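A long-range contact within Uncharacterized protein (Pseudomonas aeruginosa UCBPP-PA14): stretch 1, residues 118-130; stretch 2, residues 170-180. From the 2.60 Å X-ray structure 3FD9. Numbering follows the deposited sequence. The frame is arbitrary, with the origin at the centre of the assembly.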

ATOM      1  N   ALA A 118     -27.660   9.059  13.367  1.00 64.50           N
ATOM      2  CA  ALA A 118     -27.566   9.145  11.913  1.00 64.42           C
ATOM      3  C   ALA A 118     -26.138   9.415  11.458  1.00 61.48           C
ATOM      4  O   ALA A 118     -25.803   9.227  10.287  1.00 62.24           O
ATOM      5  N   ILE A 119     -25.309   9.852  12.401  1.00 45.69           N
ATOM      6  CA  ILE A 119     -23.930  10.242  12.130  1.00 40.94           C
ATOM      7  C   ILE A 119     -23.093   9.159  11.463  1.00 39.89           C
ATOM      8  O   ILE A 119     -22.484   9.405  10.421  1.00 38.63           O
ATOM      9  N   PRO A 120     -23.036   7.958  12.062  1.00 39.54           N
ATOM     10  CA  PRO A 120     -22.218   6.917  11.431  1.00 38.83           C
ATOM     11  C   PRO A 120     -22.556   6.793   9.960  1.00 41.38           C
ATOM     12  O   PRO A 120     -21.653   6.713   9.133  1.00 43.55           O
ATOM     13  N   GLY A 121     -23.846   6.802   9.640  1.00 48.23           N
ATOM     14  CA  GLY A 121     -24.298   6.672   8.269  1.00 49.20           C
ATOM     15  C   GLY A 121     -23.804   7.799   7.383  1.00 48.84           C
ATOM     16  O   GLY A 121     -23.423   7.576   6.230  1.00 48.52           O
ATOM     17  N   TRP A 122     -23.807   9.015   7.917  1.00 50.83           N
ATOM     18  CA  TRP A 122     -23.323  10.159   7.155  1.00 50.62           C
ATOM     19  C   TRP A 122     -21.846  10.008   6.786  1.00 49.47           C
ATOM     20  O   TRP A 122     -21.454  10.288   5.650  1.00 49.84           O
ATOM     21  N   ARG A 123     -21.036   9.569   7.749  1.00 47.76           N
ATOM     22  CA  ARG A 123     -19.595   9.468   7.551  1.00 45.80           C
ATOM     23  C   ARG A 123     -19.241   8.564   6.389  1.00 47.15           C
ATOM     24  O   ARG A 123     -18.521   8.975   5.473  1.00 45.78           O
ATOM     25  N   LEU A 124     -19.741   7.332   6.423  1.00 71.07           N
ATOM     26  CA  LEU A 124     -19.422   6.383   5.365  1.00 72.58           C
ATOM     27  C   LEU A 124     -20.004   6.850   4.037  1.00 72.92           C
ATOM     28  O   LEU A 124     -19.401   6.647   2.987  1.00 74.50           O
ATOM     29  N   SER A 125     -21.163   7.493   4.087  1.00 48.58           N
ATOM     30  CA  SER A 125     -21.749   8.057   2.878  1.00 49.35           C
ATOM     31  C   SER A 125     -20.777   9.030   2.225  1.00 47.47           C
ATOM     32  O   SER A 125     -20.674   9.086   1.000  1.00 48.52           O
ATOM     33  N   LEU A 126     -20.070   9.802   3.043  1.00 55.38           N
ATOM     34  CA  LEU A 126     -19.024  10.673   2.527  1.00 54.65           C
ATOM     35  C   LEU A 126     -17.976   9.843   1.806  1.00 54.78           C
ATOM     36  O   LEU A 126     -17.587  10.159   0.681  1.00 56.29           O
ATOM     37  N   VAL A 127     -17.526   8.776   2.458  1.00 44.15           N
ATOM     38  CA  VAL A 127     -16.515   7.906   1.884  1.00 42.01           C
ATOM     39  C   VAL A 127     -16.928   7.461   0.489  1.00 43.91           C
ATOM     40  O   VAL A 127     -16.138   7.534  -0.453  1.00 45.07           O
ATOM     41  N   GLU A 128     -18.171   7.013   0.352  1.00 50.89           N
ATOM     42  CA  GLU A 128     -18.667   6.553  -0.939  1.00 54.52           C
ATOM     43  C   GLU A 128     -18.857   7.717  -1.895  1.00 55.02           C
ATOM     44  O   GLU A 128     -18.783   7.557  -3.115  1.00 55.91           O
ATOM     45  N   LEU A 129     -19.106   8.892  -1.331  1.00 60.46           N
ATOM     46  CA  LEU A 129     -19.287  10.094  -2.129  1.00 62.24           C
ATOM     47  C   LEU A 129     -17.946  10.612  -2.625  1.00 62.72           C
ATOM     48  O   LEU A 129     -17.863  11.213  -3.693  1.00 64.28           O
ATOM     49  N   GLU A 130     -16.900  10.380  -1.841  1.00 81.00           N
ATOM     50  CA  GLU A 130     -15.557  10.781  -2.218  1.00 81.57           C
ATOM     51  C   GLU A 130     -15.092   9.893  -3.369  1.00 81.90           C
ATOM     52  O   GLU A 130     -14.607  10.377  -4.389  1.00 83.52           O
ATOM     53  N   GLU A 170     -22.795  18.690  -4.362  1.00 97.01           N
ATOM     54  CA  GLU A 170     -23.858  19.285  -3.560  1.00 97.81           C
ATOM     55  C   GLU A 170     -24.078  18.483  -2.291  1.00 96.00           C
ATOM     56  O   GLU A 170     -24.105  19.035  -1.194  1.00 96.51           O
ATOM     57  N   GLN A 171     -24.242  17.173  -2.446  1.00 68.87           N
ATOM     58  CA  GLN A 171     -24.537  16.325  -1.302  1.00 67.18           C
ATOM     59  C   GLN A 171     -23.372  16.239  -0.334  1.00 63.78           C
ATOM     60  O   GLN A 171     -23.572  16.101   0.867  1.00 64.38           O
ATOM     61  N   VAL A 172     -22.152  16.328  -0.845  1.00 58.37           N
ATOM     62  CA  VAL A 172     -21.001  16.400   0.041  1.00 54.62           C
ATOM     63  C   VAL A 172     -21.137  17.645   0.920  1.00 53.96           C
ATOM     64  O   VAL A 172     -20.952  17.582   2.136  1.00 52.13           O
ATOM     65  N   ALA A 173     -21.485  18.770   0.304  1.00 63.69           N
ATOM     66  CA  ALA A 173     -21.677  20.012   1.041  1.00 63.66           C
ATOM     67  C   ALA A 173     -22.702  19.838   2.152  1.00 63.79           C
ATOM     68  O   ALA A 173     -22.510  20.335   3.262  1.00 64.01           O
ATOM     69  N   GLU A 174     -23.791  19.138   1.846  1.00 64.75           N
ATOM     70  CA  GLU A 174     -24.846  18.903   2.825  1.00 64.91           C
ATOM     71  C   GLU A 174     -24.356  18.005   3.953  1.00 60.70           C
ATOM     72  O   GLU A 174     -24.379  18.394   5.121  1.00 59.99           O
ATOM     73  N   LEU A 175     -23.921  16.800   3.598  1.00 53.32           N
ATOM     74  CA  LEU A 175     -23.355  15.874   4.570  1.00 50.76           C
ATOM     75  C   LEU A 175     -22.329  16.578   5.456  1.00 48.53           C
ATOM     76  O   LEU A 175     -22.443  16.574   6.681  1.00 47.24           O
ATOM     77  N   ALA A 176     -21.327  17.186   4.831  1.00 49.55           N
ATOM     78  CA  ALA A 176     -20.313  17.926   5.574  1.00 48.39           C
ATOM     79  C   ALA A 176     -20.954  18.966   6.484  1.00 50.77           C
ATOM     80  O   ALA A 176     -20.400  19.313   7.523  1.00 51.63           O
ATOM     81  N   GLY A 177     -22.122  19.465   6.086  1.00 49.41           N
ATOM     82  CA  GLY A 177     -22.834  20.455   6.871  1.00 50.57           C
ATOM     83  C   GLY A 177     -23.396  19.861   8.145  1.00 51.41           C
ATOM     84  O   GLY A 177     -23.134  20.359   9.241  1.00 51.23           O
ATOM     85  N   LYS A 178     -24.167  18.787   7.995  1.00 57.11           N
ATOM     86  CA  LYS A 178     -24.746  18.084   9.134  1.00 59.69           C
ATOM     87  C   LYS A 178     -23.662  17.649  10.114  1.00 59.31           C
ATOM     88  O   LYS A 178     -23.835  17.738  11.330  1.00 60.74           O
ATOM     89  N   LEU A 179     -22.543  17.176   9.576  1.00 52.87           N
ATOM     90  CA  LEU A 179     -21.459  16.666  10.398  1.00 52.65           C
ATOM     91  C   LEU A 179     -20.729  17.792  11.111  1.00 55.10           C
ATOM     92  O   LEU A 179     -20.196  17.604  12.207  1.00 57.09           O
ATOM     93  N   GLU A 180     -20.690  18.965  10.491  1.00 88.18           N
ATOM     94  CA  GLU A 180     -20.035  20.102  11.113  1.00 90.23           C
ATOM     95  C   GLU A 180     -20.861  20.527  12.315  1.00 90.41           C
ATOM     96  O   GLU A 180     -20.327  20.837  13.374  1.00 92.02           O
TER

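The most distinctive feature of this contact is Trp-122, whose indole ring lies against the backbone-proximal part of Lys-178. CB of Lys-178 sits over one face of the six-membered ring, 3.7 Å from its centroid, in a CH-pi contact. The closest atoms are Trp-122 CZ3 and Lys-178 CB, at 3.4 Å. The rotamer of Trp-122 is m, with chi2 near -17°. Leu-179 CD2 lies at the edge of the same ring, 4.0 Å from Trp-122 CE3.

The two helices run roughly antiparallel, at 148°, with their axes 9.9 Å apart at closest approach. No hydrogen bond joins them, so the contact rests on side-chain packing. Together they bury 601 Å².

Leu-179 is the knob of the interface. It has chi1 m and chi2 t, and it sits among Ile-119, Trp-122, Arg-123 and Leu-126. Its CD2 is 4.0 Å from Ile-119 CG2, and its CD1 is 3.8 Å from Leu-126 CD1. CD2 also lies over one face of the Arg-123 guanidinium. Arg-123 starts away from the other helix, but its end comes nearer; its NE and NH2 are hydrogen-bonded elsewhere in the structure.

Leu-175 points toward the partner helix in an m, m rotamer. Its CD1 reaches Trp-122 CB at 3.6 Å. Leu-126 has chi1 off-well at -95°, and its CD2 lies 4.0 Å from Leu-175 CB and 4.1 Å from Val-172 CG1. Further along, Leu-129 points toward stretch 2, with CD1 3.9 Å from Val-172 CG2. Its CD2 meets Gln-171 OE1 at 3.6 Å, a contact without a hydrogen bond.

No hydrogen bond or salt bridge crosses between the two stretches; two side-chain pairs form within them. Ser-125 OG donates to Gly-121 O at 2.7 Å. The extended Lys-178 places NZ 3.4 Å from Glu-174 OE2, a salt bridge with a weak hydrogen bond.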

ATOM      1  CB  ALA A 118     -28.503  10.220  11.386  1.00 66.75           C
ATOM      2  CB  ILE A 119     -23.212  10.693  13.409  1.00 39.34           C
ATOM      3  CG1 ILE A 119     -23.853  11.957  13.969  1.00 35.67           C
ATOM      4  CG2 ILE A 119     -21.736  10.947  13.126  1.00 40.69           C
ATOM      5  CD1 ILE A 119     -22.979  12.663  14.992  1.00 31.64           C
ATOM      6  CB  PRO A 120     -22.642   5.650  12.161  1.00 38.58           C
ATOM      7  CG  PRO A 120     -23.104   6.130  13.490  1.00 39.60           C
ATOM      8  CD  PRO A 120     -23.728   7.465  13.264  1.00 39.32           C
ATOM      9  CB  TRP A 122     -23.531  11.464   7.926  1.00 50.43           C
ATOM     10  CG  TRP A 122     -24.956  11.737   8.282  1.00 52.86           C
ATOM     11  CD1 TRP A 122     -26.065  11.153   7.739  1.00 51.42           C
ATOM     12  CD2 TRP A 122     -25.434  12.686   9.245  1.00 51.04           C
ATOM     13  NE1 TRP A 122     -27.200  11.670   8.312  1.00 55.72           N
ATOM     14  CE2 TRP A 122     -26.841  12.616   9.240  1.00 53.92           C
ATOM     15  CE3 TRP A 122     -24.807  13.585  10.117  1.00 49.17           C
ATOM     16  CZ2 TRP A 122     -27.634  13.405  10.070  1.00 58.38           C
ATOM     17  CZ3 TRP A 122     -25.595  14.370  10.942  1.00 52.10           C
ATOM     18  CH2 TRP A 122     -26.995  14.276  10.912  1.00 56.18           C
ATOM     19  CB  ARG A 123     -18.888   8.986   8.821  1.00 45.08           C
ATOM     20  CG  ARG A 123     -18.831  10.041   9.911  1.00 42.94           C
ATOM     21  CD  ARG A 123     -17.954   9.629  11.072  1.00 37.47           C
ATOM     22  NE  ARG A 123     -18.004  10.634  12.132  1.00 45.03           N
ATOM     23  CZ  ARG A 123     -17.572  11.887  11.995  1.00 47.51           C
ATOM     24  NH1 ARG A 123     -17.057  12.294  10.839  1.00 51.81           N
ATOM     25  NH2 ARG A 123     -17.657  12.739  13.012  1.00 41.37           N
ATOM     26  CB  LEU A 124     -19.888   4.970   5.719  1.00 75.12           C
ATOM     27  CG  LEU A 124     -21.382   4.681   5.802  1.00 81.85           C
ATOM     28  CD1 LEU A 124     -21.934   4.340   4.427  1.00 89.48           C
ATOM     29  CD2 LEU A 124     -21.626   3.535   6.773  1.00 89.80           C
ATOM     30  CB  SER A 125     -23.076   8.756   3.179  1.00 51.75           C
ATOM     31  OG  SER A 125     -24.068   7.824   3.577  1.00 53.71           O
ATOM     32  CB  LEU A 126     -18.364  11.473   3.647  1.00 53.16           C
ATOM     33  CG  LEU A 126     -18.924  12.876   3.869  1.00 56.51           C
ATOM     34  CD1 LEU A 126     -17.995  13.680   4.766  1.00 58.66           C
ATOM     35  CD2 LEU A 126     -19.130  13.578   2.534  1.00 56.42           C
ATOM     36  CB  VAL A 127     -16.265   6.674   2.762  1.00 41.74           C
ATOM     37  CG1 VAL A 127     -15.308   5.715   2.063  1.00 44.44           C
ATOM     38  CG2 VAL A 127     -15.705   7.094   4.118  1.00 38.24           C
ATOM     39  CB  GLU A 128     -19.975   5.785  -0.768  1.00 56.24           C
ATOM     40  CG  GLU A 128     -19.800   4.460  -0.054  1.00 63.53           C
ATOM     41  CD  GLU A 128     -21.123   3.798   0.280  1.00 77.12           C
ATOM     42  OE1 GLU A 128     -22.128   4.082  -0.413  1.00 80.29           O
ATOM     43  OE2 GLU A 128     -21.156   2.991   1.236  1.00 81.77           O
ATOM     44  CB  LEU A 129     -20.009  11.175  -1.324  1.00 61.49           C
ATOM     45  CG  LEU A 129     -21.531  11.070  -1.303  1.00 60.89           C
ATOM     46  CD1 LEU A 129     -22.141  12.349  -0.765  1.00 61.30           C
ATOM     47  CD2 LEU A 129     -22.033  10.789  -2.703  1.00 62.30           C
ATOM     48  CB  GLU A 130     -14.614  10.641  -1.024  1.00 81.38           C
ATOM     49  CG  GLU A 130     -13.455  11.633  -1.018  1.00 90.99           C
ATOM     50  CD  GLU A 130     -13.867  13.022  -0.542  1.00100.37           C
ATOM     51  OE1 GLU A 130     -13.480  14.018  -1.196  1.00102.33           O
ATOM     52  OE2 GLU A 130     -14.580  13.116   0.482  1.00102.25           O
ATOM     53  CB  GLU A 170     -25.171  19.354  -4.345  1.00101.06           C
ATOM     54  CG  GLU A 170     -25.049  19.897  -5.763  1.00107.06           C
ATOM     55  CD  GLU A 170     -24.801  21.397  -5.816  1.00111.66           C
ATOM     56  OE1 GLU A 170     -24.278  21.958  -4.827  1.00111.32           O
ATOM     57  OE2 GLU A 170     -25.129  22.013  -6.855  1.00114.47           O
ATOM     58  CB  GLN A 171     -25.006  14.932  -1.733  1.00 68.14           C
ATOM     59  CG  GLN A 171     -24.373  14.398  -2.996  1.00 70.16           C
ATOM     60  CD  GLN A 171     -25.279  13.405  -3.702  1.00 73.89           C
ATOM     61  OE1 GLN A 171     -24.813  12.454  -4.335  1.00 76.80           O
ATOM     62  NE2 GLN A 171     -26.587  13.617  -3.590  1.00 72.19           N
ATOM     63  CB  VAL A 172     -19.662  16.414  -0.736  1.00 53.95           C
ATOM     64  CG1 VAL A 172     -18.522  16.862   0.164  1.00 51.51           C
ATOM     65  CG2 VAL A 172     -19.366  15.041  -1.302  1.00 53.49           C
ATOM     66  CB  ALA A 173     -22.103  21.126   0.101  1.00 65.85           C
ATOM     67  CB  GLU A 174     -26.081  18.291   2.163  1.00 66.86           C
ATOM     68  CG  GLU A 174     -27.076  17.715   3.158  1.00 75.56           C
ATOM     69  CD  GLU A 174     -28.338  17.188   2.497  1.00 87.36           C
ATOM     70  OE1 GLU A 174     -28.613  17.564   1.334  1.00 90.99           O
ATOM     71  OE2 GLU A 174     -29.061  16.397   3.144  1.00 92.85           O
ATOM     72  CB  LEU A 175     -22.706  14.684   3.868  1.00 49.59           C
ATOM     73  CG  LEU A 175     -23.587  13.488   3.503  1.00 53.74           C
ATOM     74  CD1 LEU A 175     -24.283  12.945   4.741  1.00 54.34           C
ATOM     75  CD2 LEU A 175     -24.603  13.854   2.436  1.00 61.24           C
ATOM     76  CB  ALA A 176     -19.331  18.586   4.623  1.00 47.76           C
ATOM     77  CB  LYS A 178     -25.517  16.855   8.664  1.00 60.03           C
ATOM     78  CG  LYS A 178     -26.699  17.137   7.755  1.00 68.13           C
ATOM     79  CD  LYS A 178     -27.299  15.821   7.258  1.00 76.85           C
ATOM     80  CE  LYS A 178     -28.611  16.018   6.513  1.00 83.58           C
ATOM     81  NZ  LYS A 178     -29.165  14.714   6.056  1.00 85.17           N
ATOM     82  CB  LEU A 179     -20.476  15.865   9.546  1.00 50.04           C
ATOM     83  CG  LEU A 179     -20.949  14.497   9.055  1.00 50.43           C
ATOM     84  CD1 LEU A 179     -20.184  14.080   7.819  1.00 53.71           C
ATOM     85  CD2 LEU A 179     -20.802  13.452  10.144  1.00 51.18           C
ATOM     86  CB  GLU A 180     -19.887  21.259  10.126  1.00 92.42           C
ATOM     87  CG  GLU A 180     -18.573  22.021  10.261  1.00 98.55           C
ATOM     88  CD  GLU A 180     -18.375  22.620  11.642  1.00111.82           C
ATOM     89  OE1 GLU A 180     -19.217  23.442  12.065  1.00115.16           O
ATOM     90  OE2 GLU A 180     -17.367  22.278  12.300  1.00114.81           O
TER